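Local coordinates for hypothetical protein EF2904 (Enterococcus faecalis, PDB 2AZ4) that is of unknown function but carries a metallo-beta-lactamase domain with two zinc ions and may act as an RNA-binding exonuclease, at residues A[29-34]-A[81-86]; A[155-160]-A[178-183]; A[206-211]-A[394-399]. All coordinates share one frame; numbering follows the deposited sequence.

Contact 1: residues A[29-34]-A[81-86]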
loop_
_atom_site.group_PDB
_atom_site.type_symbol
_atom_site.label_atom_id
_atom_site.label_comp_id
_atom_site.label_asym_id
_atom_site.label_seq_id
_atom_site.Cartn_x
_atom_site.Cartn_y
_atom_site.Cartn_z
ATOM N N ASP A 29 12.768 23.088 16.876
ATOM C CA ASP A 29 12.611 23.593 15.514
ATOM C C ASP A 29 12.603 22.507 14.425
ATOM O O ASP A 29 12.878 22.791 13.243
ATOM C CB ASP A 29 13.662 24.663 15.209
ATOM C CG ASP A 29 15.078 24.160 15.347
ATOM O OD1 ASP A 29 15.290 22.981 15.714
ATOM O OD2 ASP A 29 15.993 24.977 15.083
ATOM N N ALA A 30 12.265 21.280 14.812
ATOM C CA ALA A 30 12.097 20.226 13.823
ATOM C C ALA A 30 10.715 19.584 13.868
ATOM O O ALA A 30 10.064 19.515 14.931
ATOM C CB ALA A 30 13.211 19.167 13.954
ATOM N N HIS A 31 10.252 19.139 12.703
ATOM C CA HIS A 31 9.038 18.339 12.646
ATOM C C HIS A 31 9.047 17.366 11.483
ATOM O O HIS A 31 9.676 17.623 10.450
ATOM C CB HIS A 31 7.740 19.204 12.719
ATOM C CG HIS A 31 7.533 20.161 11.581
ATOM N ND1 HIS A 31 8.492 20.438 10.628
ATOM C CD2 HIS A 31 6.460 20.930 11.263
ATOM C CE1 HIS A 31 8.013 21.324 9.767
ATOM N NE2 HIS A 31 6.781 21.631 10.126
ATOM N N ILE A 32 8.388 16.234 11.690
ATOM C CA ILE A 32 8.226 15.206 10.676
ATOM C C ILE A 32 6.745 14.930 10.441
ATOM O O ILE A 32 5.908 15.223 11.300
ATOM C CB ILE A 32 8.950 13.887 11.029
ATOM C CG1 ILE A 32 8.351 13.252 12.290
ATOM C CG2 ILE A 32 10.438 14.145 11.156
ATOM C CD1 ILE A 32 8.880 11.852 12.630
ATOM N N PHE A 33 6.436 14.413 9.260
ATOM C CA PHE A 33 5.074 14.081 8.882
ATOM C C PHE A 33 5.108 12.696 8.252
ATOM O O PHE A 33 6.135 12.310 7.677
ATOM C CB PHE A 33 4.496 15.078 7.851
ATOM C CG PHE A 33 4.392 16.530 8.347
ATOM C CD1 PHE A 33 3.161 17.074 8.703
ATOM C CD2 PHE A 33 5.507 17.347 8.404
ATOM C CE1 PHE A 33 3.065 18.422 9.147
ATOM C CE2 PHE A 33 5.416 18.693 8.857
ATOM C CZ PHE A 33 4.191 19.213 9.217
ATOM N N PHE A 34 3.980 11.989 8.337
ATOM C CA PHE A 34 3.770 10.653 7.757
ATOM C C PHE A 34 2.291 10.308 7.898
ATOM O O PHE A 34 1.665 10.691 8.877
ATOM C CB PHE A 34 4.609 9.582 8.478
ATOM C CG PHE A 34 4.485 9.617 9.989
ATOM C CD1 PHE A 34 5.363 10.383 10.762
ATOM C CD2 PHE A 34 3.484 8.888 10.639
ATOM C CE1 PHE A 34 5.249 10.435 12.139
ATOM C CE2 PHE A 34 3.372 8.921 12.037
ATOM C CZ PHE A 34 4.240 9.697 12.781
ATOM N N LYS A 81 4.479 28.439 14.642
ATOM C CA LYS A 81 5.916 28.176 14.702
ATOM C C LYS A 81 6.495 27.953 13.318
ATOM O O LYS A 81 5.854 27.351 12.461
ATOM C CB LYS A 81 6.227 26.941 15.580
ATOM C CG LYS A 81 5.801 27.079 17.037
ATOM C CD LYS A 81 6.415 25.987 17.934
ATOM C CE LYS A 81 6.338 26.366 19.432
ATOM N NZ LYS A 81 7.281 27.489 19.857
ATOM N N ASP A 82 7.715 28.446 13.125
ATOM C CA ASP A 82 8.532 28.137 11.953
ATOM C C ASP A 82 9.478 27.012 12.333
ATOM O O ASP A 82 9.921 26.927 13.485
ATOM C CB ASP A 82 9.350 29.348 11.517
ATOM C CG ASP A 82 8.502 30.440 10.894
ATOM O OD1 ASP A 82 7.357 30.175 10.470
ATOM O OD2 ASP A 82 8.988 31.583 10.831
ATOM N N TYR A 83 9.772 26.137 11.380
ATOM C CA TYR A 83 10.659 25.003 11.636
ATOM C C TYR A 83 11.903 25.076 10.750
ATOM O O TYR A 83 11.806 25.372 9.557
ATOM C CB TYR A 83 9.903 23.683 11.450
ATOM C CG TYR A 83 8.894 23.453 12.552
ATOM C CD1 TYR A 83 9.275 22.854 13.751
ATOM C CD2 TYR A 83 7.563 23.842 12.403
ATOM C CE1 TYR A 83 8.369 22.656 14.783
ATOM C CE2 TYR A 83 6.636 23.641 13.433
ATOM C CZ TYR A 83 7.057 23.054 14.622
ATOM O OH TYR A 83 6.156 22.854 15.644
ATOM N N GLN A 84 13.066 24.842 11.347
ATOM C CA GLN A 84 14.322 24.803 10.588
ATOM C C GLN A 84 14.520 23.485 9.848
ATOM O O GLN A 84 15.194 23.464 8.811
ATOM C CB GLN A 84 15.531 25.061 11.491
ATOM C CG GLN A 84 15.685 26.536 11.890
ATOM C CD GLN A 84 15.852 27.438 10.681
ATOM O OE1 GLN A 84 15.003 28.296 10.401
ATOM N NE2 GLN A 84 16.933 27.227 9.938
ATOM N N HIS A 85 13.937 22.405 10.382
ATOM C CA HIS A 85 14.142 21.038 9.858
ATOM C C HIS A 85 12.794 20.369 9.669
ATOM O O HIS A 85 12.014 20.277 10.610
ATOM C CB HIS A 85 14.986 20.183 10.819
ATOM C CG HIS A 85 16.252 20.845 11.274
ATOM N ND1 HIS A 85 17.400 20.868 10.510
ATOM C CD2 HIS A 85 16.556 21.499 12.424
ATOM C CE1 HIS A 85 18.348 21.525 11.158
ATOM N NE2 HIS A 85 17.863 21.912 12.322
ATOM N N THR A 86 12.526 19.912 8.441
ATOM C CA THR A 86 11.254 19.305 8.102
ATOM C C THR A 86 11.557 18.090 7.254
ATOM O O THR A 86 12.486 18.122 6.439
ATOM C CB THR A 86 10.364 20.274 7.284
ATOM O OG1 THR A 86 10.208 21.526 7.986
ATOM C CG2 THR A 86 8.988 19.643 7.020
#

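Contact 2: residues A[155-160]-A[178-183]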
loop_
_atom_site.group_PDB
_atom_site.type_symbol
_atom_site.label_atom_id
_atom_site.label_comp_id
_atom_site.label_asym_id
_atom_site.label_seq_id
_atom_site.Cartn_x
_atom_site.Cartn_y
_atom_site.Cartn_z
ATOM N N VAL A 155 16.374 14.423 12.008
ATOM C CA VAL A 155 15.705 15.641 11.552
ATOM C C VAL A 155 15.731 16.503 12.799
ATOM O O VAL A 155 14.932 16.289 13.720
ATOM C CB VAL A 155 14.246 15.348 11.105
ATOM C CG1 VAL A 155 13.479 16.637 10.766
ATOM C CG2 VAL A 155 14.231 14.370 9.925
ATOM N N GLY A 156 16.682 17.439 12.845
ATOM C CA GLY A 156 17.009 18.129 14.094
ATOM C C GLY A 156 17.295 17.092 15.169
ATOM O O GLY A 156 18.069 16.161 14.954
ATOM N N GLU A 157 16.630 17.231 16.309
ATOM C CA GLU A 157 16.795 16.287 17.401
ATOM C C GLU A 157 15.781 15.144 17.382
ATOM O O GLU A 157 15.683 14.387 18.345
ATOM C CB GLU A 157 16.761 17.027 18.731
ATOM C CG GLU A 157 18.004 17.860 18.958
ATOM C CD GLU A 157 18.062 18.408 20.379
ATOM O OE1 GLU A 157 18.207 17.600 21.336
ATOM O OE2 GLU A 157 17.963 19.647 20.531
ATOM N N ILE A 158 15.022 15.023 16.295
ATOM C CA ILE A 158 14.180 13.857 16.081
ATOM C C ILE A 158 14.939 12.777 15.321
ATOM O O ILE A 158 15.534 13.031 14.277
ATOM C CB ILE A 158 12.881 14.179 15.287
ATOM C CG1 ILE A 158 12.213 15.449 15.792
ATOM C CG2 ILE A 158 11.918 12.989 15.342
ATOM C CD1 ILE A 158 11.007 15.859 14.956
ATOM N N SER A 159 14.888 11.558 15.840
ATOM C CA SER A 159 15.529 10.419 15.204
ATOM C C SER A 159 14.456 9.416 14.753
ATOM O O SER A 159 13.555 9.058 15.521
ATOM C CB SER A 159 16.512 9.787 16.189
ATOM O OG SER A 159 16.625 8.395 15.977
ATOM N N VAL A 160 14.514 9.015 13.488
ATOM C CA VAL A 160 13.471 8.162 12.916
ATOM C C VAL A 160 14.137 6.930 12.343
ATOM O O VAL A 160 15.003 7.034 11.468
ATOM C CB VAL A 160 12.652 8.878 11.804
ATOM C CG1 VAL A 160 11.517 7.975 11.274
ATOM C CG2 VAL A 160 12.104 10.221 12.282
ATOM N N ARG A 178 12.187 8.852 17.879
ATOM C CA ARG A 178 12.686 9.292 19.169
ATOM C C ARG A 178 13.015 10.777 19.198
ATOM O O ARG A 178 13.618 11.303 18.259
ATOM C CB ARG A 178 13.899 8.455 19.600
ATOM C CG ARG A 178 13.502 7.032 19.957
ATOM C CD ARG A 178 14.717 6.244 20.346
ATOM N NE ARG A 178 14.703 4.898 19.784
ATOM C CZ ARG A 178 14.318 3.804 20.434
ATOM N NH1 ARG A 178 13.884 3.876 21.687
ATOM N NH2 ARG A 178 14.361 2.633 19.813
ATOM N N THR A 179 12.558 11.439 20.260
ATOM C CA THR A 179 13.107 12.730 20.699
ATOM C C THR A 179 13.857 12.441 22.010
ATOM O O THR A 179 13.741 11.326 22.547
ATOM C CB THR A 179 12.002 13.770 20.909
ATOM O OG1 THR A 179 11.110 13.335 21.944
ATOM C CG2 THR A 179 11.192 13.954 19.630
ATOM N N PRO A 180 14.649 13.404 22.526
ATOM C CA PRO A 180 15.436 13.077 23.732
ATOM C C PRO A 180 14.662 12.459 24.919
ATOM O O PRO A 180 15.229 11.667 25.658
ATOM C CB PRO A 180 16.053 14.422 24.105
ATOM C CG PRO A 180 16.201 15.109 22.771
ATOM C CD PRO A 180 14.919 14.778 22.071
ATOM N N ASP A 181 13.383 12.766 25.083
ATOM C CA ASP A 181 12.653 12.207 26.220
ATOM C C ASP A 181 11.593 11.187 25.854
ATOM O O ASP A 181 10.977 10.610 26.750
ATOM C CB ASP A 181 11.988 13.322 27.035
ATOM C CG ASP A 181 12.991 14.187 27.804
ATOM O OD1 ASP A 181 14.167 13.786 27.992
ATOM O OD2 ASP A 181 12.585 15.289 28.228
ATOM N N HIS A 182 11.344 10.982 24.552
ATOM C CA HIS A 182 10.231 10.129 24.130
ATOM C C HIS A 182 10.515 9.172 22.994
ATOM O O HIS A 182 11.361 9.431 22.130
ATOM C CB HIS A 182 9.001 10.972 23.791
ATOM C CG HIS A 182 8.595 11.881 24.898
ATOM N ND1 HIS A 182 7.840 11.454 25.971
ATOM C CD2 HIS A 182 8.875 13.186 25.125
ATOM C CE1 HIS A 182 7.655 12.465 26.801
ATOM N NE2 HIS A 182 8.268 13.526 26.309
ATOM N N PHE A 183 9.755 8.084 23.004
ATOM C CA PHE A 183 9.865 7.009 22.034
ATOM C C PHE A 183 8.445 6.652 21.633
ATOM O O PHE A 183 7.658 6.170 22.460
ATOM C CB PHE A 183 10.561 5.794 22.676
ATOM C CG PHE A 183 10.502 4.525 21.843
ATOM C CD1 PHE A 183 10.574 4.575 20.446
ATOM C CD2 PHE A 183 10.404 3.287 22.458
ATOM C CE1 PHE A 183 10.510 3.407 19.679
ATOM C CE2 PHE A 183 10.361 2.106 21.702
ATOM C CZ PHE A 183 10.413 2.160 20.316
#

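Contact 3: residues A[206-211]-A[394-399]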
loop_
_atom_site.group_PDB
_atom_site.type_symbol
_atom_site.label_atom_id
_atom_site.label_comp_id
_atom_site.label_asym_id
_atom_site.label_seq_id
_atom_site.Cartn_x
_atom_site.Cartn_y
_atom_site.Cartn_z
ATOM N N LYS A 206 11.616 -4.373 18.403
ATOM C CA LYS A 206 12.196 -3.033 18.392
ATOM C C LYS A 206 11.231 -2.031 19.026
ATOM O O LYS A 206 11.651 -1.039 19.634
ATOM C CB LYS A 206 12.517 -2.622 16.963
ATOM C CG LYS A 206 13.727 -3.310 16.365
ATOM C CD LYS A 206 14.092 -2.656 15.010
ATOM C CE LYS A 206 15.516 -2.947 14.602
ATOM N NZ LYS A 206 16.504 -1.981 15.176
ATOM N N ALA A 207 9.935 -2.299 18.883
ATOM C CA ALA A 207 8.902 -1.375 19.347
ATOM C C ALA A 207 8.540 -1.596 20.827
ATOM O O ALA A 207 7.788 -0.814 21.399
ATOM C CB ALA A 207 7.651 -1.478 18.487
ATOM N N LYS A 208 9.053 -2.678 21.411
ATOM C CA LYS A 208 8.721 -3.062 22.792
ATOM C C LYS A 208 8.684 -1.831 23.724
ATOM O O LYS A 208 9.625 -1.053 23.730
ATOM C CB LYS A 208 9.778 -4.047 23.308
ATOM C CG LYS A 208 9.373 -4.826 24.561
ATOM C CD LYS A 208 8.792 -6.188 24.214
ATOM C CE LYS A 208 8.042 -6.752 25.413
ATOM N NZ LYS A 208 7.348 -8.027 25.090
ATOM N N HIS A 209 7.603 -1.667 24.479
ATOM C CA HIS A 209 7.524 -0.662 25.560
ATOM C C HIS A 209 7.467 0.782 25.047
ATOM O O HIS A 209 7.758 1.739 25.796
ATOM C CB HIS A 209 8.699 -0.823 26.552
ATOM C CG HIS A 209 8.754 -2.166 27.210
ATOM N ND1 HIS A 209 9.944 -2.808 27.497
ATOM C CD2 HIS A 209 7.767 -2.983 27.656
ATOM C CE1 HIS A 209 9.686 -3.965 28.082
ATOM N NE2 HIS A 209 8.375 -4.089 28.201
ATOM N N THR A 210 7.092 0.950 23.775
ATOM C CA THR A 210 6.956 2.288 23.216
ATOM C C THR A 210 5.942 3.110 24.005
ATOM O O THR A 210 4.926 2.583 24.457
ATOM C CB THR A 210 6.604 2.270 21.695
ATOM O OG1 THR A 210 6.723 3.596 21.165
ATOM C CG2 THR A 210 5.209 1.759 21.442
ATOM N N GLU A 211 6.201 4.404 24.155
ATOM C CA GLU A 211 5.294 5.266 24.929
ATOM C C GLU A 211 4.002 5.528 24.208
ATOM O O GLU A 211 2.975 5.764 24.827
ATOM C CB GLU A 211 5.942 6.604 25.209
ATOM C CG GLU A 211 7.202 6.483 25.981
ATOM C CD GLU A 211 7.951 7.781 26.072
ATOM O OE1 GLU A 211 9.208 7.704 26.109
ATOM O OE2 GLU A 211 7.285 8.852 26.115
ATOM N N LEU A 394 2.842 -8.386 21.952
ATOM C CA LEU A 394 4.298 -8.404 21.805
ATOM C C LEU A 394 4.972 -7.081 22.146
ATOM O O LEU A 394 6.062 -7.073 22.715
ATOM C CB LEU A 394 4.722 -8.885 20.408
ATOM C CG LEU A 394 4.517 -10.363 20.066
ATOM C CD1 LEU A 394 4.431 -10.513 18.558
ATOM C CD2 LEU A 394 5.633 -11.209 20.640
ATOM N N ILE A 395 4.324 -5.967 21.822
ATOM C CA ILE A 395 4.915 -4.643 22.054
ATOM C C ILE A 395 4.700 -4.117 23.490
ATOM O O ILE A 395 5.603 -3.524 24.065
ATOM C CB ILE A 395 4.361 -3.608 21.034
ATOM C CG1 ILE A 395 4.909 -3.890 19.631
ATOM C CG2 ILE A 395 4.653 -2.177 21.468
ATOM C CD1 ILE A 395 4.092 -3.238 18.517
ATOM N N GLU A 396 3.504 -4.339 24.035
ATOM C CA GLU A 396 3.098 -3.839 25.370
ATOM C C GLU A 396 3.240 -2.312 25.409
ATOM O O GLU A 396 4.106 -1.776 26.116
ATOM C CB GLU A 396 3.870 -4.531 26.519
ATOM C CG GLU A 396 3.845 -6.085 26.508
ATOM C CD GLU A 396 4.492 -6.685 27.767
ATOM O OE1 GLU A 396 4.045 -6.312 28.873
ATOM O OE2 GLU A 396 5.450 -7.506 27.667
ATOM N N PRO A 397 2.411 -1.609 24.608
ATOM C CA PRO A 397 2.511 -0.162 24.509
ATOM C C PRO A 397 1.970 0.502 25.787
ATOM O O PRO A 397 0.981 0.039 26.354
ATOM C CB PRO A 397 1.610 0.164 23.311
ATOM C CG PRO A 397 0.572 -0.899 23.334
ATOM C CD PRO A 397 1.325 -2.137 23.757
ATOM N N GLN A 398 2.641 1.566 26.232
ATOM C CA GLN A 398 2.198 2.309 27.396
ATOM C C GLN A 398 0.885 3.005 27.070
ATOM O O GLN A 398 -0.056 3.010 27.877
ATOM C CB GLN A 398 3.268 3.303 27.822
ATOM C CG GLN A 398 4.569 2.654 28.293
ATOM C CD GLN A 398 5.654 3.666 28.559
ATOM O OE1 GLN A 398 5.446 4.630 29.283
ATOM N NE2 GLN A 398 6.821 3.465 27.956
ATOM N N VAL A 399 0.829 3.589 25.873
ATOM C CA VAL A 399 -0.375 4.215 25.355
ATOM C C VAL A 399 -0.584 3.746 23.916
ATOM O O VAL A 399 0.345 3.775 23.103
ATOM C CB VAL A 399 -0.293 5.762 25.360
ATOM C CG1 VAL A 399 -1.621 6.347 24.906
ATOM C CG2 VAL A 399 0.093 6.322 26.760
HETATM O O HOH W 1 7.770 -6.326 29.688
#

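Contact 1: residues A[29-34]-A[81-86]
The rings of His-31 and Tyr-83 lie face to face, their centroids 3.8 Å apart and their planes tilted by only 16°. The overlap is offset: Tyr-83 CD2 sits over the rim of the imidazole, 3.3 Å from His-31 CD2, and the two side chains cross at about a right angle. Each CB joins in as a CH-pi donor over the other ring. Phe-33 comes edge-on to the opposite face, with CE2 over the centre of the imidazole. Thr-86 lies alongside, with OG1 in the plane of the imidazole, 3.3 Å from His-31 ND1.

The torsions explain the stack. His-31 CG occupies the crowded position between backbone N and carbonyl carbon (chi1 63°), while Tyr-83 CG is anti to its own carbonyl carbon. The edge of the tyrosine ring rests against the backbone of Asp-29 and Ala-30, and Ala-26 of strand 22-27 touches it. Behind the side chains, parallel pairing of strands 30-34 and 85-89, neighbours in one of the two sheets of the metallo-beta-lactamase fold, sets the register: His-85 N donates to Asp-29 O at 3.1 Å, and His-31 N to His-85 O at 3.0 Å, almost along the C=O axis. Gln-84 N adds a weak bond to the same Asp-29 O.

On the other face of the sheet, Ala-30 CB meets His-85 CB at 3.7 Å. With a tyrosine face on one side and a phenylalanine edge on the other, the buried imidazole is restricted in its rotation about CB-CG, and the tyrosine face could help to accommodate a positive charge should the imidazole become protonated.

Contact 2: residues A[155-160]-A[178-183]
Two tight turns frame this piece of antiparallel sheet, where the beta hairpin of strands 158-164 and 173-179 reaches its open end, in the metallo-beta-lactamase fold. Ser-159 and Arg-178 form a hydrogen-bonded pair: Ser-159 N to Arg-178 O and Arg-178 N to Ser-159 O are both 2.7 Å and nearly straight, each donor lying in the carbonyl plane.

Both side chains of the pair stand on the same face of the sheet, but they part beyond CB. Arg-178 bends at chi3 (-138°) and lays its guanidinium over the Phe-183 ring, with NH1 above the ring centre. Ile-158 and Thr-179 meet loosely alongside the pair, Ile-158 CG1 coming within 4.2 Å of Thr-179 CG2, and Tyr-27 of strand 22-27 touches both.

A type II' turn, with Gly-156 at positive phi (53°), leads from Val-155 into Ile-158; a type I turn carries Thr-179 round to His-182. Glu-157 and Pro-180 project from these turns and cross at about a right angle. Glu-157 OE2 forms a salt bridge with Lys-28, while Glu-157 OE1 rests 3.5 Å from Pro-180 CG.

Contact 3: residues A[206-211]-A[394-399]
Lys-208 starts with CG anti to its backbone N (chi1 -164°), then bends at chi2 (95°) and runs out straight, which carries NZ to the C-terminal end of helix 385-395. There Lys-208 NZ donates to Leu-394 O at 2.9 Å from above the carbonyl plane, and makes a weak hydrogen bond, part of a salt bridge, to Glu-396 OE2 at 3.2 Å. The glutamate, extended beyond CG, lies beside the lysine and points the same way. Lys-208 CG also sits over the centre of the His-209 imidazole, whose NE2 meets a water 2.8 Å away in the ring plane; that water donates on to Glu-396 OE2. The lysine's charge thus faces a helix end and a carboxylate, both of which would be expected to favour it.

A series of hydrogen bonds links the two backbones. His-209 N points at Ile-395 O, 2.8 Å away and nearly straight, and Gln-398 N reaches Thr-210 O at 3.1 Å. Gln-398 then extends its chain alongside Glu-211 so that NE2 grips His-209 O at 2.9 Å, again from above the carbonyl plane. Ile-395 also packs CG1 on Ala-207 CB, at 3.8 Å, and lays CG2 against Thr-210 CG2.

Ala-207 to Thr-210 is a type II turn with His-209 at positive phi, and Glu-396 leaves its helix at positive phi too. The arrangement joins two helix-to-strand connections side by side, where helices 197-207 and 385-395 feed the adjacent parallel strands 212-216 and 399-403 of the metallo-beta-lactamase fold.

In the fold
The three contacts follow one another in series along the chain, and contacts 1 and 2 lie in the two facing sheets of the metallo-beta-lactamase sandwich, their centres about 12 Å apart. Between them Ala-30 CB touches Val-155 O and Ile-32 CD1 meets Val-160 CG2, so the sheets pack directly. Contact 3 lies about 16 Å from contact 2, centre to centre, and leads into strands 212-216 and 399-403 of that second sheet; Glu-211 OE2 hydrogen-bonds to His-182 ND1, tying contacts 2 and 3 together. Contacts 1 and 3 do not touch. The three together run from one sheet through the second to the helices on its outer side; strand 399-403 ends next to the zinc ligand His-404.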